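Local coordinates for probable transcriptional regulator, ArsR family protein (PDB 3F6O), which probably binds DNA as a two-subunit transcriptional regulator of the ArsR family, built around a winged helix-turn-helix domain, at residues I11-A16 with I52-D57. Numbering follows the deposited sequence.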
loop_
_atom_site.group_PDB
_atom_site.type_symbol
_atom_site.label_atom_id
_atom_site.label_comp_id
_atom_site.label_asym_id
_atom_site.label_seq_id
_atom_site.Cartn_x
_atom_site.Cartn_y
_atom_site.Cartn_z
ATOM N N ILE A 11 -2.722 3.700 5.778
ATOM C CA ILE A 11 -3.586 2.979 4.829
ATOM C C ILE A 11 -2.768 1.927 4.070
ATOM O O ILE A 11 -3.154 0.769 3.976
ATOM C CB ILE A 11 -4.304 3.982 3.889
ATOM C CG1 ILE A 11 -5.489 4.638 4.635
ATOM C CG2 ILE A 11 -4.786 3.318 2.575
ATOM C CD1 ILE A 11 -6.055 5.812 3.872
ATOM N N PHE A 12 -1.624 2.334 3.540
ATOM C CA PHE A 12 -0.780 1.386 2.839
ATOM C C PHE A 12 -0.094 0.385 3.784
ATOM O O PHE A 12 0.002 -0.784 3.451
ATOM C CB PHE A 12 0.242 2.117 1.980
ATOM C CG PHE A 12 -0.328 2.713 0.745
ATOM C CD1 PHE A 12 -0.955 1.910 -0.205
ATOM C CD2 PHE A 12 -0.173 4.062 0.489
ATOM C CE1 PHE A 12 -1.459 2.484 -1.369
ATOM C CE2 PHE A 12 -0.665 4.641 -0.690
ATOM C CZ PHE A 12 -1.309 3.843 -1.614
ATOM N N GLN A 13 0.335 0.816 4.975
ATOM C CA GLN A 13 0.916 -0.136 5.936
ATOM C C GLN A 13 -0.054 -1.266 6.301
ATOM O O GLN A 13 0.354 -2.424 6.511
ATOM C CB GLN A 13 1.374 0.603 7.208
ATOM C CG GLN A 13 2.121 -0.284 8.194
ATOM C CD GLN A 13 3.450 -0.762 7.675
ATOM O OE1 GLN A 13 4.376 0.023 7.515
ATOM N NE2 GLN A 13 3.562 -2.069 7.414
ATOM N N ALA A 14 -1.339 -0.928 6.373
ATOM C CA ALA A 14 -2.363 -1.903 6.696
ATOM C C ALA A 14 -2.393 -3.002 5.641
ATOM O O ALA A 14 -2.516 -4.177 5.979
ATOM C CB ALA A 14 -3.725 -1.244 6.850
ATOM N N LEU A 15 -2.260 -2.615 4.377
ATOM C CA LEU A 15 -2.283 -3.572 3.262
ATOM C C LEU A 15 -1.000 -4.408 3.098
ATOM O O LEU A 15 -0.979 -5.366 2.314
ATOM C CB LEU A 15 -2.578 -2.833 1.936
ATOM C CG LEU A 15 -3.931 -2.153 1.819
ATOM C CD1 LEU A 15 -4.147 -1.542 0.410
ATOM C CD2 LEU A 15 -5.068 -3.104 2.180
ATOM N N ALA A 16 0.066 -4.051 3.825
ATOM C CA ALA A 16 1.340 -4.770 3.707
ATOM C C ALA A 16 1.309 -6.178 4.326
ATOM O O ALA A 16 2.186 -6.996 4.057
ATOM C CB ALA A 16 2.468 -3.925 4.307
ATOM N N ILE A 52 -6.801 -6.657 13.659
ATOM C CA ILE A 52 -8.099 -6.001 13.700
ATOM C C ILE A 52 -7.953 -4.508 14.130
ATOM O O ILE A 52 -8.501 -3.591 13.504
ATOM C CB ILE A 52 -9.043 -6.769 14.663
ATOM C CG1 ILE A 52 -9.380 -8.159 14.078
ATOM C CG2 ILE A 52 -10.326 -5.965 14.945
ATOM C CD1 ILE A 52 -10.161 -8.129 12.736
ATOM N N HIS A 53 -7.201 -4.282 15.202
ATOM C CA HIS A 53 -7.004 -2.926 15.711
ATOM C C HIS A 53 -6.297 -2.031 14.696
ATOM O O HIS A 53 -6.635 -0.859 14.532
ATOM C CB HIS A 53 -6.225 -2.962 17.031
ATOM C CG HIS A 53 -7.041 -3.469 18.178
ATOM N ND1 HIS A 53 -6.550 -4.367 19.103
ATOM C CD2 HIS A 53 -8.328 -3.228 18.534
ATOM C CE1 HIS A 53 -7.492 -4.653 19.987
ATOM N NE2 HIS A 53 -8.580 -3.975 19.666
ATOM N N PHE A 54 -5.312 -2.597 14.010
ATOM C CA PHE A 54 -4.573 -1.834 13.010
ATOM C C PHE A 54 -5.518 -1.448 11.873
ATOM O O PHE A 54 -5.505 -0.300 11.411
ATOM C CB PHE A 54 -3.347 -2.615 12.503
ATOM C CG PHE A 54 -2.363 -1.745 11.773
ATOM C CD1 PHE A 54 -1.197 -1.327 12.392
ATOM C CD2 PHE A 54 -2.637 -1.273 10.494
ATOM C CE1 PHE A 54 -0.305 -0.489 11.713
ATOM C CE2 PHE A 54 -1.747 -0.429 9.822
ATOM C CZ PHE A 54 -0.612 -0.035 10.428
ATOM N N LEU A 55 -6.355 -2.405 11.435
ATOM C CA LEU A 55 -7.377 -2.152 10.396
ATOM C C LEU A 55 -8.357 -1.043 10.805
ATOM O O LEU A 55 -8.716 -0.170 10.004
ATOM C CB LEU A 55 -8.163 -3.450 10.054
ATOM C CG LEU A 55 -7.395 -4.446 9.145
ATOM C CD1 LEU A 55 -8.229 -5.729 8.865
ATOM C CD2 LEU A 55 -6.971 -3.757 7.816
ATOM N N GLU A 56 -8.773 -1.058 12.061
ATOM C CA GLU A 56 -9.704 -0.036 12.519
ATOM C C GLU A 56 -8.999 1.329 12.622
ATOM O O GLU A 56 -9.512 2.326 12.127
ATOM C CB GLU A 56 -10.404 -0.421 13.831
ATOM C CG GLU A 56 -11.614 0.544 14.084
ATOM C CD GLU A 56 -12.643 0.058 15.113
ATOM O OE1 GLU A 56 -12.327 -0.861 15.922
ATOM O OE2 GLU A 56 -13.779 0.636 15.103
ATOM N N ASP A 57 -7.820 1.349 13.225
ATOM C CA ASP A 57 -7.081 2.600 13.406
ATOM C C ASP A 57 -6.732 3.265 12.091
ATOM O O ASP A 57 -6.768 4.474 11.991
ATOM C CB ASP A 57 -5.814 2.388 14.236
ATOM C CG ASP A 57 -6.120 2.143 15.697
ATOM O OD1 ASP A 57 -7.231 2.482 16.162
ATOM O OD2 ASP A 57 -5.238 1.596 16.383
#
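F54 reaches from helix 45-57 across to Q13 and A14 on helix 5-15, and its ring makes most of the contact between the two segments. From CB, which points toward the opposing helix, the chain extends with CG anti to the backbone N (chi1 -164°), and this carries the ring outward to its partner. CD2 of F54 lies 3.8 Å from the methyl CB of A14. The next ring atom, CE2 of F54, touches the methyl and also lies 3.5 Å from the backbone N of A14. At the tip, CZ of F54 meets the aliphatic part of Q13, 3.5 Å from its CG. Alanine suits position 14 because a single methyl lets the ring come this near the helix backbone.

The axes of the two short helical segments run roughly antiparallel, at 153° and 9.6 Å apart, within the winged helix-turn-helix fold of the ArsR family; helix 45-57 leads into the two-stranded wing, strands 61-66 and 69-74. R20 on helix 18-28 adds a cation-pi contact to the F54 ring. Were F54 replaced by an alanine, a gap would probably open beside A14 and the Q13 methylenes, and R20 would lose its aromatic partner.

Q13 serves two surfaces at once: its CB and CG are apolar enough to line the phenyl group, while a bend at chi2 takes the amide onward, its plane 85° from the ring. There its NE2 hydrogen-bonds to OE1 of Q13 of the second subunit. Deeper in the interface, the A14 methyl CB also meets L55, whose CD2 comes within 4.2 Å, and the branched leucine end packs further against V23 and L24 of helix 18-28 and against W60.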